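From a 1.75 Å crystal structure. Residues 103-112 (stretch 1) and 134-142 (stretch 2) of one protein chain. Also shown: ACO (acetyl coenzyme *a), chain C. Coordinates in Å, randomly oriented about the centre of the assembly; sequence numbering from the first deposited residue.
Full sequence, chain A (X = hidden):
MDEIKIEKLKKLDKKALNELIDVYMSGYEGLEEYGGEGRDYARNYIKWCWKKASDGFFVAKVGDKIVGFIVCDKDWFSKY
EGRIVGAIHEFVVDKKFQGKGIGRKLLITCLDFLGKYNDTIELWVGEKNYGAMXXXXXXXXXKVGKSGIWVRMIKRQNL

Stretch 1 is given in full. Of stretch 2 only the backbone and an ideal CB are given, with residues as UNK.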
# COMPACT_ATOMS: atom_id res chain seq x y z
N GLY A 103 -3.23 -2.81 9.68
CA GLY A 103 -2.42 -1.63 9.95
C GLY A 103 -1.52 -1.31 8.77
O GLY A 103 -1.37 -0.15 8.38
N ARG A 104 -0.93 -2.35 8.19
CA ARG A 104 -0.06 -2.19 7.04
C ARG A 104 -0.81 -1.50 5.91
O ARG A 104 -0.28 -0.60 5.27
CB ARG A 104 0.45 -3.56 6.58
CG ARG A 104 1.43 -3.52 5.43
CD ARG A 104 1.75 -4.94 4.95
NE ARG A 104 2.44 -5.73 5.97
CZ ARG A 104 3.73 -5.62 6.26
NH1 ARG A 104 4.48 -4.74 5.62
NH2 ARG A 104 4.27 -6.39 7.19
N LYS A 105 -2.05 -1.93 5.66
CA LYS A 105 -2.85 -1.34 4.59
C LYS A 105 -3.12 0.14 4.85
O LYS A 105 -3.06 0.97 3.94
CB LYS A 105 -4.17 -2.08 4.43
CG LYS A 105 -4.02 -3.54 4.03
CD LYS A 105 -5.37 -4.21 3.85
CE LYS A 105 -6.10 -3.68 2.62
NZ LYS A 105 -5.35 -4.00 1.37
N LEU A 106 -3.43 0.46 6.10
CA LEU A 106 -3.70 1.84 6.46
C LEU A 106 -2.44 2.69 6.32
O LEU A 106 -2.52 3.82 5.85
CB LEU A 106 -4.23 1.91 7.90
CG LEU A 106 -5.70 1.50 8.09
CD1 LEU A 106 -6.00 1.35 9.57
CD2 LEU A 106 -6.62 2.54 7.46
N LEU A 107 -1.29 2.15 6.71
CA LEU A 107 -0.04 2.90 6.62
C LEU A 107 0.35 3.17 5.16
O LEU A 107 0.77 4.27 4.82
CB LEU A 107 1.09 2.17 7.36
CG LEU A 107 2.43 2.91 7.50
CD1 LEU A 107 2.21 4.30 8.10
CD2 LEU A 107 3.36 2.09 8.38
N ILE A 108 0.20 2.16 4.31
CA ILE A 108 0.50 2.31 2.90
C ILE A 108 -0.41 3.38 2.30
O ILE A 108 0.03 4.22 1.52
CB ILE A 108 0.32 0.97 2.15
CG1 ILE A 108 1.43 0.00 2.56
CG2 ILE A 108 0.32 1.20 0.64
CD1 ILE A 108 1.28 -1.41 2.01
N THR A 109 -1.68 3.35 2.69
CA THR A 109 -2.65 4.33 2.21
C THR A 109 -2.20 5.72 2.65
O THR A 109 -2.26 6.68 1.87
CB THR A 109 -4.05 4.05 2.79
OG1 THR A 109 -4.51 2.78 2.32
CG2 THR A 109 -5.04 5.13 2.36
N CYS A 110 -1.75 5.82 3.89
CA CYS A 110 -1.27 7.08 4.44
C CYS A 110 -0.06 7.61 3.68
O CYS A 110 0.01 8.79 3.35
CB CYS A 110 -0.91 6.90 5.92
SG CYS A 110 -0.01 8.30 6.63
N LEU A 111 0.90 6.73 3.41
CA LEU A 111 2.11 7.14 2.70
C LEU A 111 1.79 7.62 1.29
O LEU A 111 2.38 8.59 0.82
CB LEU A 111 3.12 5.99 2.66
CG LEU A 111 3.69 5.56 4.02
CD1 LEU A 111 4.84 4.58 3.82
CD2 LEU A 111 4.19 6.78 4.77
N ASP A 112 0.86 6.94 0.63
CA ASP A 112 0.45 7.31 -0.72
C ASP A 112 -0.27 8.65 -0.71
O ASP A 112 -0.04 9.50 -1.56
CB ASP A 112 -0.47 6.23 -1.30
CG ASP A 112 -0.96 6.58 -2.69
OD1 ASP A 112 -0.14 6.55 -3.64
OD2 ASP A 112 -2.15 6.89 -2.84
N UNK A 134 8.56 -0.74 15.23
CA UNK A 134 9.09 -1.75 14.31
C UNK A 134 8.41 -1.58 12.95
O UNK A 134 9.06 -1.60 11.91
CB UNK A 134 8.87 -3.16 14.86
N UNK A 135 7.09 -1.42 12.97
CA UNK A 135 6.33 -1.24 11.74
C UNK A 135 6.81 0.01 11.01
O UNK A 135 7.06 -0.02 9.80
CB UNK A 135 4.83 -1.15 12.04
N UNK A 136 6.93 1.12 11.73
CA UNK A 136 7.38 2.36 11.09
C UNK A 136 8.77 2.25 10.45
O UNK A 136 8.99 2.76 9.35
CB UNK A 136 7.39 3.49 12.12
N UNK A 137 9.70 1.60 11.14
CA UNK A 137 11.05 1.46 10.61
C UNK A 137 11.07 0.62 9.34
O UNK A 137 11.87 0.86 8.43
CB UNK A 137 11.97 0.84 11.66
N UNK A 138 10.19 -0.37 9.27
CA UNK A 138 10.10 -1.23 8.10
C UNK A 138 9.66 -0.43 6.88
O UNK A 138 9.90 -0.82 5.74
CB UNK A 138 9.13 -2.39 8.36
N UNK A 139 9.01 0.70 7.14
CA UNK A 139 8.55 1.56 6.06
C UNK A 139 9.43 2.78 5.84
O UNK A 139 9.03 3.72 5.16
CB UNK A 139 7.12 2.01 6.34
N UNK A 140 10.62 2.76 6.42
CA UNK A 140 11.54 3.86 6.22
C UNK A 140 11.61 4.95 7.27
O UNK A 140 12.41 5.87 7.12
CB UNK A 140 11.20 4.52 4.89
N UNK A 141 10.79 4.87 8.31
CA UNK A 141 10.83 5.88 9.36
C UNK A 141 12.06 5.67 10.23
O UNK A 141 12.47 4.53 10.47
CB UNK A 141 9.56 5.84 10.21
N UNK A 142 12.65 6.77 10.69
CA UNK A 142 13.82 6.71 11.55
C UNK A 142 13.60 7.55 12.80
O UNK A 142 12.96 8.60 12.75
CB UNK A 142 15.07 7.18 10.80
N1A ACO C . 5.63 -6.57 17.60
C2A ACO C . 6.47 -6.65 16.56
N3A ACO C . 6.23 -6.20 15.30
C4A ACO C . 4.96 -5.62 15.15
C5A ACO C . 4.04 -5.51 16.17
C6A ACO C . 4.41 -6.03 17.47
N6A ACO C . 3.58 -5.99 18.52
N7A ACO C . 2.88 -4.90 15.70
C8A ACO C . 3.13 -4.66 14.44
N9A ACO C . 4.39 -5.06 14.02
C1B ACO C . 5.01 -4.96 12.71
C2B ACO C . 5.25 -6.31 12.01
O2B ACO C . 6.37 -6.13 11.13
C3B ACO C . 3.88 -6.58 11.34
O3B ACO C . 4.14 -7.42 10.20
P3B ACO C . 4.10 -9.03 10.18
O7A ACO C . 5.19 -9.43 11.13
O8A ACO C . 4.41 -9.39 8.80
O9A ACO C . 2.75 -9.44 10.61
C4B ACO C . 3.45 -5.20 10.91
O4B ACO C . 4.21 -4.31 11.77
C5B ACO C . 2.00 -4.85 11.19
O5B ACO C . 1.08 -5.86 10.83
P1A ACO C . -0.47 -5.52 10.88
O1A ACO C . -1.19 -6.77 11.09
O2A ACO C . -0.82 -4.71 9.64
O3A ACO C . -0.54 -4.71 12.31
P2A ACO C . -1.78 -4.07 12.97
O4A ACO C . -1.84 -4.70 14.30
O5A ACO C . -2.94 -4.27 12.05
O6A ACO C . -1.49 -2.55 13.09
CBP ACO C . -0.87 -0.96 14.92
CCP ACO C . -0.38 -1.95 13.89
CDP ACO C . 0.41 -0.35 15.59
CEP ACO C . -1.72 0.13 14.23
CAP ACO C . -1.76 -1.75 15.96
OAP ACO C . -0.95 -2.73 16.61
C9P ACO C . -2.40 -0.89 17.07
O9P ACO C . -3.53 -0.42 16.95
N8P ACO C . -1.65 -0.68 18.20
C7P ACO C . -2.09 0.13 19.36
C6P ACO C . -2.13 1.65 19.10
C5P ACO C . -0.78 2.21 18.72
O5P ACO C . 0.25 1.91 19.38
N4P ACO C . -0.70 3.03 17.69
C3P ACO C . 0.39 3.77 17.04
C2P ACO C . 0.58 5.02 17.91
S1P ACO C . 1.93 6.04 17.10
C ACO C . 1.08 7.06 16.33
O ACO C . -0.23 7.16 16.27
CH3 ACO C . 1.55 8.30 15.36

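Position 134 stands in a helix, and its ideal CB has nothing of stretch 1 within 5.5 Å; what lies within reach is the adenine of the cofactor. A side chain with a polar end, able to donate to a ring nitrogen, would suit it. The residue is Asn 134, whose ND2 donates a hydrogen bond to ACO N3A at 2.9 Å.

Position 135 points its CB toward stretch 1, 5.1 Å from Leu 107 CD2, with the ribose of the cofactor nearby. That distance leaves room for a medium-sized apolar side chain, so leucine, isoleucine or methionine would all be reasonable. It is Leu 135. Its CG lies 3.9 Å from Leu 107 CD2, and its CD1 comes within 3.2 Å of ACO O4B, so one residue touches both helix and cofactor.

At 136 the CB points sideways and meets nothing of stretch 1, but a long side chain could turn back past Leu 107 toward the thioester. A large aromatic or a long flexible chain would span that gap. Tyr 136 does so: its CD1 packs 4.1 Å from Leu 107 CD2, ACO S1P sits at the edge of the ring, near its plane, and the OH comes within 3.3 Å of ACO C, the acetyl carbonyl carbon.

Position 137 is out of reach of stretch 1, so this contact asks nothing of it beyond compatibility with a helix. It is Glu 137.

Position 138 points toward stretch 1 but finds no atom of it close to CB. The ribose hydroxyl O2B and the 3'-phosphate beyond it favour a long polar chain, lysine or arginine above all. Lys 138 places NZ a very short 2.4 Å from ACO O2B, to which it donates a hydrogen bond. The same NZ and Arg 104 NH2 both donate to one water, at 3.1 and 3.2 Å, so the two basic side chains meet through a shared acceptor rather than directly.

Position 139 is the centre of the contact. Its CB points toward stretch 1, 4.3 Å from both Leu 107 CD2 and Leu 111 CD1, and the space ahead is lined by Leu 107, Ile 108, Leu 111 and the arm of Arg 104. A broad apolar group is wanted: phenylalanine, or perhaps leucine or methionine. Phe 139 covers the gap. Leu 107 CD2 lies over one face, 4.1 Å from the ring centroid in a CH-pi contact, while Ile 108 CG1 is 3.7 Å from CE1 of Phe 139 and Arg 104 NH1 is 3.7 Å from its CZ.

At 140, phi 97° and psi -2° would jam a CB against the preceding carbonyl O. The backbone alone calls for glycine, and it is Gly 140.

Position 141 points toward stretch 1 from beyond 5.5 Å, so a long or large side chain is needed to close the distance, and the apolar Leu 111 there favours an apolar one. Phe 141 brings CE2 to 4.1 Å from Leu 111 CD2.

Position 142, in a strand, is out of reach and undemanding; it is Lys 142.

Stretch 2 134-142: NLYEKFGFK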
# COMPACT_ATOMS: atom_id res chain seq x y z
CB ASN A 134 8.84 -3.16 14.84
CG ASN A 134 9.27 -4.25 13.85
OD1 ASN A 134 10.39 -4.22 13.33
ND2 ASN A 134 8.38 -5.20 13.60
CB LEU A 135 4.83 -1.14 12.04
CG LEU A 135 3.91 -0.87 10.84
CD1 LEU A 135 4.19 -1.89 9.73
CD2 LEU A 135 2.46 -0.95 11.28
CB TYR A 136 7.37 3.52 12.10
CG TYR A 136 5.99 3.93 12.57
CD1 TYR A 136 4.92 4.06 11.67
CD2 TYR A 136 5.75 4.22 13.91
CE1 TYR A 136 3.66 4.47 12.10
CE2 TYR A 136 4.49 4.64 14.35
CZ TYR A 136 3.46 4.77 13.44
OH TYR A 136 2.22 5.20 13.87
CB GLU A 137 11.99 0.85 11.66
CG GLU A 137 12.09 1.68 12.94
CD GLU A 137 13.20 1.20 13.86
OE1 GLU A 137 13.31 -0.02 14.08
OE2 GLU A 137 13.96 2.05 14.37
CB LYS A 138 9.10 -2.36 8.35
CG LYS A 138 9.65 -3.42 9.28
CD LYS A 138 8.56 -4.34 9.77
CE LYS A 138 9.17 -5.61 10.32
NZ LYS A 138 8.34 -6.77 9.90
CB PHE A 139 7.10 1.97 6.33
CG PHE A 139 6.11 0.94 5.90
CD1 PHE A 139 5.57 0.96 4.61
CD2 PHE A 139 5.76 -0.11 6.75
CE1 PHE A 139 4.71 -0.04 4.18
CE2 PHE A 139 4.90 -1.12 6.32
CZ PHE A 139 4.37 -1.08 5.04
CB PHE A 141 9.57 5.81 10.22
CG PHE A 141 8.36 6.45 9.60
CD1 PHE A 141 8.06 7.79 9.84
CD2 PHE A 141 7.52 5.72 8.76
CE1 PHE A 141 6.95 8.40 9.26
CE2 PHE A 141 6.40 6.32 8.17
CZ PHE A 141 6.12 7.66 8.43
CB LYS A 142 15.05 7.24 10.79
CG LYS A 142 15.41 6.45 9.54
CD LYS A 142 16.60 7.07 8.83
CE LYS A 142 16.98 6.27 7.59
NZ LYS A 142 17.32 4.86 7.93
O HOH W 1 7.30 -7.39 7.08
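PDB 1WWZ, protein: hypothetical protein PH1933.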